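Local coordinates for epidermin biosynthesis protein EpiD (Staphylococcus aureus, PDB 3QJG) that probably catalyses, with bound flavin mononucleotide, the oxidative decarboxylation of the C-terminal cysteine of the epidermin precursor peptide, at residues N58-F63 / V71-K76. Numbering follows the deposited sequence.
Sequences NYYDEF and VDIANK
A beta-alpha-beta crossover of the Rossmann-like flavoprotein fold brings Y60 against I73 and K76. Y60 belongs to the short edge strand 59-60, which pairs in parallel with strand 34-39. I73 lies on helix 70-75, which leads into the central strand 79-85. The contact is made by van der Waals and CH-pi packing, and no hydrogen bond crosses it.

I73 lies over one face of the Y60 ring. Its CD1 sits 4.0 Å from the ring centroid of Y60, only 13° off the ring normal, a CH-pi contact. The other branch, CG2 of I73, meets CE2 of Y60 at 3.8 Å. With chi1 at -68°, CG1 of I73 stands anti to the carbonyl carbon, and chi2 at 171° extends the chain to carry CD1 over the ring. I73 also packs on L101 and I105 of helix 101-107, and its side chain is about 9 Å from a bound FMN.

K76 passes across the hydroxyl end of the Y60 ring. Its charge is directed elsewhere: NZ forms a salt bridge with E34. N58 ND2 and K76 NZ, 4.4 Å apart, are both donors and do not bond each other; ND2 is hydrogen-bonded to OD1 of N36. Both polar ends thus turn to strand 34-39. On K76 the methylene carbons do the touching, with CE 3.4 Å and CD 3.7 Å from Y60 OH.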
ATOM      1  N   ASN A  58      20.083 -23.838  -6.969  1.00 22.72           N
ATOM      2  CA  ASN A  58      18.789 -23.311  -7.217  1.00 22.36           C
ATOM      3  C   ASN A  58      18.054 -23.256  -5.925  1.00 23.17           C
ATOM      4  O   ASN A  58      18.058 -24.245  -5.119  1.00 20.33           O
ATOM      5  CB  ASN A  58      17.974 -24.204  -8.168  1.00 23.78           C
ATOM      6  CG  ASN A  58      18.514 -24.221  -9.551  1.00 22.19           C
ATOM      7  OD1 ASN A  58      18.179 -23.365 -10.357  1.00 23.95           O
ATOM      8  ND2 ASN A  58      19.290 -25.242  -9.871  1.00 23.72           N
ATOM      9  N   TYR A  59      17.405 -22.117  -5.715  1.00 22.49           N
ATOM     10  CA  TYR A  59      16.540 -21.990  -4.589  1.00 23.14           C
ATOM     11  C   TYR A  59      15.138 -21.895  -5.176  1.00 23.52           C
ATOM     12  O   TYR A  59      14.852 -20.971  -5.945  1.00 24.17           O
ATOM     13  CB  TYR A  59      16.909 -20.787  -3.731  1.00 22.57           C
ATOM     14  CG  TYR A  59      15.915 -20.560  -2.627  1.00 23.51           C
ATOM     15  CD1 TYR A  59      15.674 -21.526  -1.677  1.00 21.09           C
ATOM     16  CD2 TYR A  59      15.183 -19.380  -2.562  1.00 24.75           C
ATOM     17  CE1 TYR A  59      14.749 -21.324  -0.681  1.00 21.25           C
ATOM     18  CE2 TYR A  59      14.288 -19.166  -1.560  1.00 21.25           C
ATOM     19  CZ  TYR A  59      14.053 -20.158  -0.638  1.00 20.07           C
ATOM     20  OH  TYR A  59      13.131 -19.921   0.319  1.00 14.86           O
ATOM     21  N   TYR A  60      14.312 -22.901  -4.882  1.00 22.47           N
ATOM     22  CA  TYR A  60      12.969 -22.981  -5.445  1.00 21.60           C
ATOM     23  C   TYR A  60      12.112 -22.237  -4.494  1.00 21.75           C
ATOM     24  O   TYR A  60      12.050 -22.580  -3.291  1.00 24.18           O
ATOM     25  CB  TYR A  60      12.461 -24.422  -5.619  1.00 20.71           C
ATOM     26  CG  TYR A  60      13.257 -25.254  -6.598  1.00 22.40           C
ATOM     27  CD1 TYR A  60      13.406 -24.842  -7.930  1.00 23.00           C
ATOM     28  CD2 TYR A  60      13.947 -26.394  -6.184  1.00 23.11           C
ATOM     29  CE1 TYR A  60      14.188 -25.554  -8.817  1.00 22.15           C
ATOM     30  CE2 TYR A  60      14.735 -27.134  -7.084  1.00 21.99           C
ATOM     31  CZ  TYR A  60      14.847 -26.707  -8.391  1.00 24.13           C
ATOM     32  OH  TYR A  60      15.596 -27.434  -9.289  1.00 24.26           O
ATOM     33  N   ASP A  61      11.411 -21.249  -5.015  1.00 21.80           N
ATOM     34  CA  ASP A  61      10.592 -20.374  -4.177  1.00 23.36           C
ATOM     35  C   ASP A  61       9.135 -20.317  -4.718  1.00 22.67           C
ATOM     36  O   ASP A  61       8.862 -19.615  -5.673  1.00 21.89           O
ATOM     37  CB  ASP A  61      11.233 -18.995  -4.210  1.00 23.27           C
ATOM     38  CG  ASP A  61      10.570 -17.984  -3.263  1.00 27.08           C
ATOM     39  OD1 ASP A  61       9.474 -18.281  -2.653  1.00 25.47           O
ATOM     40  OD2 ASP A  61      11.183 -16.879  -3.162  1.00 28.80           O
ATOM     41  N   GLU A  62       8.237 -21.048  -4.079  1.00 23.52           N
ATOM     42  CA  GLU A  62       6.814 -21.143  -4.444  1.00 23.85           C
ATOM     43  C   GLU A  62       6.076 -19.781  -4.434  1.00 24.92           C
ATOM     44  O   GLU A  62       5.096 -19.577  -5.186  1.00 25.36           O
ATOM     45  CB  GLU A  62       6.091 -22.110  -3.460  1.00 24.40           C
ATOM     46  CG  GLU A  62       4.862 -22.719  -4.040  1.00 26.43           C
ATOM     47  CD  GLU A  62       3.980 -23.414  -3.030  1.00 28.21           C
ATOM     48  OE1 GLU A  62       4.422 -23.757  -1.901  1.00 25.32           O
ATOM     49  OE2 GLU A  62       2.813 -23.610  -3.399  1.00 28.62           O
ATOM     50  N   PHE A  63       6.519 -18.852  -3.584  1.00 24.55           N
ATOM     51  CA  PHE A  63       5.931 -17.484  -3.483  0.60 25.16           C
ATOM     52  C   PHE A  63       6.316 -16.674  -4.706  1.00 24.07           C
ATOM     53  O   PHE A  63       5.534 -15.942  -5.264  1.00 24.65           O
ATOM     54  CB  PHE A  63       6.448 -16.759  -2.223  0.60 25.88           C
ATOM     55  CG  PHE A  63       5.808 -15.398  -1.965  0.60 28.52           C
ATOM     56  CD1 PHE A  63       4.513 -15.308  -1.458  0.60 29.00           C
ATOM     57  CD2 PHE A  63       6.516 -14.212  -2.223  0.60 30.21           C
ATOM     58  CE1 PHE A  63       3.920 -14.072  -1.200  0.60 29.08           C
ATOM     59  CE2 PHE A  63       5.935 -12.982  -1.965  0.60 31.67           C
ATOM     60  CZ  PHE A  63       4.622 -12.916  -1.444  0.60 31.74           C
ATOM     61  N   VAL A  71       6.658 -32.506 -10.224  1.00 15.89           N
ATOM     62  CA  VAL A  71       7.139 -33.661 -10.942  1.00 16.69           C
ATOM     63  C   VAL A  71       8.478 -33.334 -11.623  1.00 18.37           C
ATOM     64  O   VAL A  71       9.465 -34.114 -11.551  1.00 17.61           O
ATOM     65  CB  VAL A  71       6.096 -34.169 -11.989  1.00 17.84           C
ATOM     66  CG1 VAL A  71       6.737 -35.295 -12.843  1.00 18.21           C
ATOM     67  CG2 VAL A  71       4.748 -34.678 -11.260  1.00 17.02           C
ATOM     68  N   ASP A  72       8.547 -32.178 -12.265  1.00 18.41           N
ATOM     69  CA  ASP A  72       9.796 -31.843 -12.960  1.00 19.97           C
ATOM     70  C   ASP A  72      10.984 -31.651 -11.985  1.00 20.09           C
ATOM     71  O   ASP A  72      12.086 -32.079 -12.242  1.00 19.34           O
ATOM     72  CB  ASP A  72       9.619 -30.590 -13.743  1.00 19.09           C
ATOM     73  CG  ASP A  72       8.726 -30.764 -14.949  1.00 23.87           C
ATOM     74  OD1 ASP A  72       8.311 -31.890 -15.298  1.00 24.50           O
ATOM     75  OD2 ASP A  72       8.461 -29.705 -15.573  1.00 32.24           O
ATOM     76  N   ILE A  73      10.724 -30.993 -10.858  1.00 21.28           N
ATOM     77  CA  ILE A  73      11.709 -30.827  -9.819  1.00 20.63           C
ATOM     78  C   ILE A  73      12.138 -32.190  -9.286  1.00 21.82           C
ATOM     79  O   ILE A  73      13.322 -32.431  -9.227  1.00 23.83           O
ATOM     80  CB  ILE A  73      11.218 -29.880  -8.688  1.00 18.82           C
ATOM     81  CG1 ILE A  73      11.107 -28.447  -9.213  1.00 19.90           C
ATOM     82  CG2 ILE A  73      12.185 -29.918  -7.524  1.00 20.27           C
ATOM     83  CD1 ILE A  73      10.434 -27.460  -8.284  1.00 15.56           C
ATOM     84  N   ALA A  74      11.203 -33.060  -8.866  1.00 22.64           N
ATOM     85  CA  ALA A  74      11.569 -34.361  -8.335  1.00 21.97           C
ATOM     86  C   ALA A  74      12.438 -35.143  -9.322  1.00 22.80           C
ATOM     87  O   ALA A  74      13.478 -35.668  -8.923  1.00 22.35           O
ATOM     88  CB  ALA A  74      10.307 -35.207  -7.880  1.00 22.10           C
ATOM     89  N   ASN A  75      12.067 -35.162 -10.610  1.00 23.15           N
ATOM     90  CA  ASN A  75      12.788 -35.951 -11.634  1.00 23.84           C
ATOM     91  C   ASN A  75      14.189 -35.471 -11.926  1.00 24.46           C
ATOM     92  O   ASN A  75      15.007 -36.213 -12.459  1.00 23.23           O
ATOM     93  CB  ASN A  75      12.065 -35.909 -12.982  1.00 23.93           C
ATOM     94  CG  ASN A  75      10.727 -36.578 -12.947  1.00 25.38           C
ATOM     95  OD1 ASN A  75      10.356 -37.301 -11.973  1.00 27.31           O
ATOM     96  ND2 ASN A  75       9.962 -36.340 -13.999  1.00 26.30           N
ATOM     97  N   LYS A  76      14.430 -34.206 -11.638  1.00 23.37           N
ATOM     98  CA  LYS A  76      15.764 -33.614 -11.770  1.00 25.33           C
ATOM     99  C   LYS A  76      16.718 -34.089 -10.632  1.00 24.06           C
ATOM    100  O   LYS A  76      17.926 -33.871 -10.684  1.00 24.10           O
ATOM    101  CB  LYS A  76      15.571 -32.094 -11.710  1.00 25.95           C
ATOM    102  CG  LYS A  76      16.784 -31.267 -11.983  1.00 28.68           C
ATOM    103  CD  LYS A  76      16.414 -29.820 -11.941  1.00 29.77           C
ATOM    104  CE  LYS A  76      17.595 -29.003 -11.493  1.00 30.43           C
ATOM    105  NZ  LYS A  76      18.455 -28.619 -12.604  1.00 34.16           N
TER